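Local coordinates for CheC domain protein (Shewanella loihica PV-4, PDB 3IIC) that probably acts in bacterial chemotaxis, as a member of the CheX family of the CheC-like phosphatases that remove phosphate from the response regulator CheY, at residues A[9-14]-A[136-141]; A[15-20]-A[91-96]. All blocks are in the same frame, centred on the assembly; numbering follows the deposited sequence.

Contact 1: A[9-14]-A[136-141]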
loop_
_atom_site.group_PDB
_atom_site.type_symbol
_atom_site.label_atom_id
_atom_site.label_comp_id
_atom_site.label_asym_id
_atom_site.label_seq_id
_atom_site.Cartn_x
_atom_site.Cartn_y
_atom_site.Cartn_z
ATOM N N PRO A 9 -16.309 -2.986 12.786
ATOM C CA PRO A 9 -16.647 -3.667 11.524
ATOM C C PRO A 9 -15.423 -4.226 10.761
ATOM O O PRO A 9 -15.514 -5.309 10.216
ATOM C CB PRO A 9 -17.357 -2.580 10.723
ATOM C CG PRO A 9 -18.077 -1.801 11.795
ATOM C CD PRO A 9 -17.148 -1.781 12.976
ATOM N N PHE A 10 -14.304 -3.503 10.765
ATOM C CA PHE A 10 -13.058 -3.986 10.142
ATOM C C PHE A 10 -12.487 -5.189 10.900
ATOM O O PHE A 10 -12.069 -6.152 10.284
ATOM C CB PHE A 10 -12.000 -2.880 10.050
ATOM C CG PHE A 10 -12.367 -1.766 9.114
ATOM C CD1 PHE A 10 -12.199 -1.906 7.728
ATOM C CD2 PHE A 10 -12.892 -0.568 9.607
ATOM C CE1 PHE A 10 -12.549 -0.875 6.859
ATOM C CE2 PHE A 10 -13.225 0.472 8.750
ATOM C CZ PHE A 10 -13.070 0.330 7.371
ATOM N N LEU A 11 -12.511 -5.132 12.230
ATOM C CA LEU A 11 -11.991 -6.229 13.085
ATOM C C LEU A 11 -12.841 -7.515 12.955
ATOM O O LEU A 11 -12.302 -8.613 12.777
ATOM C CB LEU A 11 -11.889 -5.776 14.557
ATOM C CG LEU A 11 -11.020 -4.530 14.858
ATOM C CD1 LEU A 11 -10.868 -4.364 16.374
ATOM C CD2 LEU A 11 -9.615 -4.551 14.165
ATOM N N ASP A 12 -14.162 -7.346 13.027
ATOM C CA ASP A 12 -15.114 -8.441 12.854
ATOM C C ASP A 12 -14.995 -9.134 11.463
ATOM O O ASP A 12 -15.130 -10.339 11.383
ATOM C CB ASP A 12 -16.553 -7.943 12.991
ATOM C CG ASP A 12 -16.922 -7.450 14.406
ATOM O OD1 ASP A 12 -16.265 -7.774 15.425
ATOM O OD2 ASP A 12 -17.939 -6.725 14.468
ATOM N N SER A 13 -14.790 -8.354 10.396
ATOM C CA SER A 13 -14.679 -8.878 9.025
ATOM C C SER A 13 -13.441 -9.721 8.868
ATOM O O SER A 13 -13.501 -10.723 8.172
ATOM C CB SER A 13 -14.631 -7.781 7.955
ATOM O OG SER A 13 -15.767 -6.975 8.015
ATOM N N LEU A 14 -12.333 -9.260 9.468
ATOM C CA LEU A 14 -11.098 -9.995 9.517
ATOM C C LEU A 14 -11.318 -11.396 10.117
ATOM O O LEU A 14 -10.964 -12.376 9.483
ATOM C CB LEU A 14 -10.007 -9.244 10.279
ATOM C CG LEU A 14 -8.629 -9.941 10.326
ATOM C CD1 LEU A 14 -8.100 -10.181 8.924
ATOM C CD2 LEU A 14 -7.615 -9.141 11.178
ATOM N N ILE A 136 -5.219 2.737 14.498
ATOM C CA ILE A 136 -5.313 1.576 15.382
ATOM C C ILE A 136 -4.512 0.464 14.684
ATOM O O ILE A 136 -4.663 0.272 13.479
ATOM C CB ILE A 136 -6.780 1.134 15.750
ATOM C CG1 ILE A 136 -6.751 -0.088 16.692
ATOM C CG2 ILE A 136 -7.599 0.832 14.520
ATOM C CD1 ILE A 136 -8.036 -0.369 17.506
ATOM N N ILE A 137 -3.590 -0.162 15.424
ATOM C CA ILE A 137 -2.822 -1.320 14.949
ATOM C C ILE A 137 -3.115 -2.414 15.966
ATOM O O ILE A 137 -2.776 -2.265 17.149
ATOM C CB ILE A 137 -1.294 -1.076 14.833
ATOM C CG1 ILE A 137 -1.004 0.217 14.044
ATOM C CG2 ILE A 137 -0.624 -2.325 14.212
ATOM C CD1 ILE A 137 -1.058 1.485 14.875
HETATM N N MSE A 138 -3.812 -3.458 15.513
HETATM C CA MSE A 138 -4.219 -4.557 16.363
HETATM C C MSE A 138 -3.573 -5.894 15.977
HETATM O O MSE A 138 -3.725 -6.315 14.842
HETATM C CB MSE A 138 -5.727 -4.743 16.336
HETATM C CG MSE A 138 -6.138 -5.931 17.220
HETATM SE SE MSE A 138 -7.897 -5.899 17.870
HETATM C CE MSE A 138 -7.717 -4.413 19.064
ATOM N N PRO A 139 -2.908 -6.570 16.942
ATOM C CA PRO A 139 -2.370 -7.895 16.701
ATOM C C PRO A 139 -3.436 -8.978 16.856
ATOM O O PRO A 139 -4.362 -8.845 17.661
ATOM C CB PRO A 139 -1.315 -8.041 17.790
ATOM C CG PRO A 139 -1.840 -7.294 18.880
ATOM C CD PRO A 139 -2.590 -6.131 18.315
ATOM N N PHE A 140 -3.281 -10.026 16.063
ATOM C CA PHE A 140 -4.136 -11.202 16.094
ATOM C C PHE A 140 -3.199 -12.412 16.102
ATOM O O PHE A 140 -2.497 -12.629 15.125
ATOM C CB PHE A 140 -5.058 -11.190 14.893
ATOM C CG PHE A 140 -6.227 -10.252 15.043
ATOM C CD1 PHE A 140 -7.393 -10.690 15.661
ATOM C CD2 PHE A 140 -6.168 -8.945 14.568
ATOM C CE1 PHE A 140 -8.496 -9.826 15.809
ATOM C CE2 PHE A 140 -7.262 -8.086 14.708
ATOM C CZ PHE A 140 -8.422 -8.525 15.327
ATOM N N SER A 141 -3.170 -13.160 17.203
ATOM C CA SER A 141 -2.198 -14.258 17.396
ATOM C C SER A 141 -2.768 -15.675 17.324
ATOM O O SER A 141 -3.973 -15.883 17.429
ATOM C CB SER A 141 -1.505 -14.075 18.740
ATOM O OG SER A 141 -2.455 -14.085 19.808
#
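Leu14 and Phe140 point at each other from opposite sides of the interface, and one methyl of the leucine sits over the ring: CD2 of Leu14 lies 4.0 Å from the centroid of the Phe140 ring and 28° off the normal, a CH-pi contact over the face. The methyl is shifted toward one side of the ring, since Leu14 CD2 is 3.7 Å from both CD2 and CE2 of Phe140. With CG of Leu14 anti to the backbone N (chi1 -178°), the branch extends from the helix to the ring. Leu11, one turn earlier, takes the edge of the same ring near its plane, its CD2 being 4.3 Å from Phe140 CE2. Leu14 also touches Ile60 of strand 54-62, and both Leu11 and Phe140 touch Ile149 of strand 147-154; with the two segment axes 11.4 Å apart at 23°, these contacts place helix 4-22 on a face of the antiparallel sheet of this CheX-like fold. The other methyl of Leu11 serves a different strand residue: CD1 comes 3.7 Å from the selenium, SE, of selenomethionine Met138, and the two side chains cross at about a right angle. Met138 is bent at chi3, which leaves its CE also beside Leu11 CD1, at 4.1 Å.

Contact 2: A[15-20]-A[91-96]. With EDO (1,2-ethanediol), chain C.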
loop_
_atom_site.group_PDB
_atom_site.type_symbol
_atom_site.label_atom_id
_atom_site.label_comp_id
_atom_site.label_asym_id
_atom_site.label_seq_id
_atom_site.Cartn_x
_atom_site.Cartn_y
_atom_site.Cartn_z
ATOM N N LEU A 15 -11.943 -11.486 11.287
ATOM C CA LEU A 15 -12.206 -12.800 11.921
ATOM C C LEU A 15 -13.206 -13.636 11.095
ATOM O O LEU A 15 -12.968 -14.822 10.869
ATOM C CB LEU A 15 -12.585 -12.648 13.403
ATOM C CG LEU A 15 -11.470 -12.002 14.267
ATOM C CD1 LEU A 15 -11.760 -12.140 15.769
ATOM C CD2 LEU A 15 -10.067 -12.580 14.006
ATOM N N ASN A 16 -14.248 -12.984 10.579
ATOM C CA ASN A 16 -15.242 -13.656 9.741
ATOM C C ASN A 16 -14.642 -14.192 8.437
ATOM O O ASN A 16 -14.929 -15.318 8.060
ATOM C CB ASN A 16 -16.435 -12.737 9.442
ATOM C CG ASN A 16 -17.244 -12.425 10.681
ATOM O OD1 ASN A 16 -17.183 -13.156 11.666
ATOM N ND2 ASN A 16 -17.983 -11.322 10.649
ATOM N N VAL A 17 -13.809 -13.391 7.764
ATOM C CA VAL A 17 -13.154 -13.814 6.512
ATOM C C VAL A 17 -12.175 -14.973 6.765
ATOM O O VAL A 17 -12.197 -15.985 6.015
ATOM C CB VAL A 17 -12.550 -12.609 5.717
ATOM C CG1 VAL A 17 -11.622 -13.071 4.560
ATOM C CG2 VAL A 17 -13.692 -11.739 5.156
ATOM N N LEU A 18 -11.353 -14.852 7.812
ATOM C CA LEU A 18 -10.416 -15.933 8.179
ATOM C C LEU A 18 -11.136 -17.269 8.535
ATOM O O LEU A 18 -10.628 -18.332 8.203
ATOM C CB LEU A 18 -9.459 -15.508 9.294
ATOM C CG LEU A 18 -8.386 -14.474 8.935
ATOM C CD1 LEU A 18 -7.799 -13.850 10.185
ATOM C CD2 LEU A 18 -7.244 -15.056 8.082
ATOM N N LYS A 19 -12.296 -17.192 9.192
ATOM C CA LYS A 19 -13.114 -18.362 9.531
ATOM C C LYS A 19 -13.723 -18.993 8.266
ATOM O O LYS A 19 -13.678 -20.200 8.120
ATOM C CB LYS A 19 -14.210 -17.979 10.554
ATOM C CG LYS A 19 -15.115 -19.104 11.054
ATOM C CD LYS A 19 -14.376 -20.111 11.916
ATOM N N THR A 20 -14.282 -18.165 7.375
ATOM C CA THR A 20 -14.907 -18.588 6.106
ATOM C C THR A 20 -13.903 -19.296 5.179
ATOM O O THR A 20 -14.192 -20.341 4.564
ATOM C CB THR A 20 -15.488 -17.344 5.340
ATOM O OG1 THR A 20 -16.452 -16.687 6.163
ATOM C CG2 THR A 20 -16.167 -17.722 4.027
ATOM N N GLY A 91 -4.430 -10.513 -1.299
ATOM C CA GLY A 91 -5.214 -9.460 -2.004
ATOM C C GLY A 91 -6.704 -9.688 -1.886
ATOM O O GLY A 91 -7.472 -8.761 -1.604
ATOM N N GLU A 92 -7.121 -10.938 -2.101
ATOM C CA GLU A 92 -8.526 -11.348 -1.937
ATOM C C GLU A 92 -8.998 -11.158 -0.484
ATOM O O GLU A 92 -10.040 -10.583 -0.254
ATOM C CB GLU A 92 -8.700 -12.802 -2.351
ATOM C CG GLU A 92 -10.127 -13.346 -2.162
ATOM C CD GLU A 92 -10.254 -14.795 -2.572
ATOM O OE1 GLU A 92 -9.383 -15.245 -3.363
ATOM O OE2 GLU A 92 -11.205 -15.484 -2.116
ATOM N N LEU A 93 -8.228 -11.648 0.481
ATOM C CA LEU A 93 -8.563 -11.478 1.910
ATOM C C LEU A 93 -8.730 -9.985 2.239
ATOM O O LEU A 93 -9.735 -9.589 2.871
ATOM C CB LEU A 93 -7.538 -12.200 2.807
ATOM C CG LEU A 93 -7.478 -11.978 4.335
ATOM C CD1 LEU A 93 -7.014 -13.228 5.106
ATOM C CD2 LEU A 93 -6.592 -10.785 4.675
ATOM N N THR A 94 -7.809 -9.166 1.726
ATOM C CA THR A 94 -7.854 -7.701 1.898
ATOM C C THR A 94 -9.137 -7.051 1.350
ATOM O O THR A 94 -9.714 -6.237 2.036
ATOM C CB THR A 94 -6.584 -7.003 1.323
ATOM O OG1 THR A 94 -5.430 -7.586 1.951
ATOM C CG2 THR A 94 -6.609 -5.488 1.600
ATOM N N ASN A 95 -9.555 -7.418 0.144
ATOM C CA ASN A 95 -10.788 -6.917 -0.470
ATOM C C ASN A 95 -12.021 -7.365 0.276
ATOM O O ASN A 95 -12.964 -6.588 0.380
ATOM C CB ASN A 95 -10.993 -7.387 -1.923
ATOM C CG ASN A 95 -10.274 -6.551 -2.934
ATOM O OD1 ASN A 95 -10.156 -5.343 -2.801
ATOM N ND2 ASN A 95 -9.833 -7.194 -4.015
HETATM N N MSE A 96 -12.016 -8.629 0.728
HETATM C CA MSE A 96 -13.156 -9.215 1.436
HETATM C C MSE A 96 -13.357 -8.602 2.814
HETATM O O MSE A 96 -14.500 -8.299 3.175
HETATM C CB MSE A 96 -13.037 -10.739 1.512
HETATM C CG MSE A 96 -13.099 -11.437 0.162
HETATM SE SE MSE A 96 -14.632 -10.985 -0.972
HETATM C CE MSE A 96 -14.029 -9.449 -1.966
HETATM C C1 EDO C . -13.726 -20.262 0.298
HETATM O O1 EDO C . -13.026 -19.207 0.974
HETATM C C2 EDO C . -14.520 -21.144 1.254
HETATM O O2 EDO C . -13.717 -21.639 2.326
#
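Leu93 holds its chi2 at 148°, away from the staggered positions, and it is this residue that makes the closest approach of the contact: Leu18 CD2 meets Leu93 CD1 at 3.5 Å, methyl against methyl. CG of Leu93 is also 4.3 Å from Val17 CG1, so that Leu93 touches both residues. Both methyls of Val17 straddle the start of the Met96 side chain, whereas the rest of that selenomethionine turns away from the contact. Val17 CG2 lies 3.8 Å from CB of Met96 and its CG1 4.1 Å from the same atom; CG2 also approaches the backbone C of Met96 at 3.9 Å. Here the segments come nearest, with CA atoms of Val17 and Met96 6.8 Å apart. Bends at chi2 and chi3 turn the selenium end of Met96, an exposed residue, away from helix 4-22. The segment axes pass 10.0 Å apart at 134°, an oblique antiparallel packing of helices 4-22 and 84-107. Beneath them Leu93 rests on Ile60 and Phe62 of strand 54-62, and Leu18 touches Leu26. Further along helix 4-22, Thr20 O accepts a 2.6 Å hydrogen bond from O2 of a 1,2-ethanediol, probably from the crystallisation liquor. Across the helices themselves there is no hydrogen bond: carbon-to-carbon, apolar packing joins the two segments, which implies that shape fit and burial of apolar surface, rather than directional bonds, hold this pair.

In the fold
Both contacts draw on helix 4-22, which is wedged against both sheet and helix 84-107 along this length; contact 1 samples the first, through strand 134-141, and contact 2 the second. They meet at Phe140, whose CE1 is 3.6 Å from Leu15 CD2, with their centres about 11 Å apart. Each is partly buried, with two of its four touching residues buried, but contact 2 includes the exposed Met96, whereas contact 1 has no exposed touching residue. Neither has a hydrogen bond across it. Contact 2 is aliphatic, with Met96 touching through CB and its backbone C; contact 1 adds an aromatic face and a selenium, and buries slightly more surface (211 against 183 Å²).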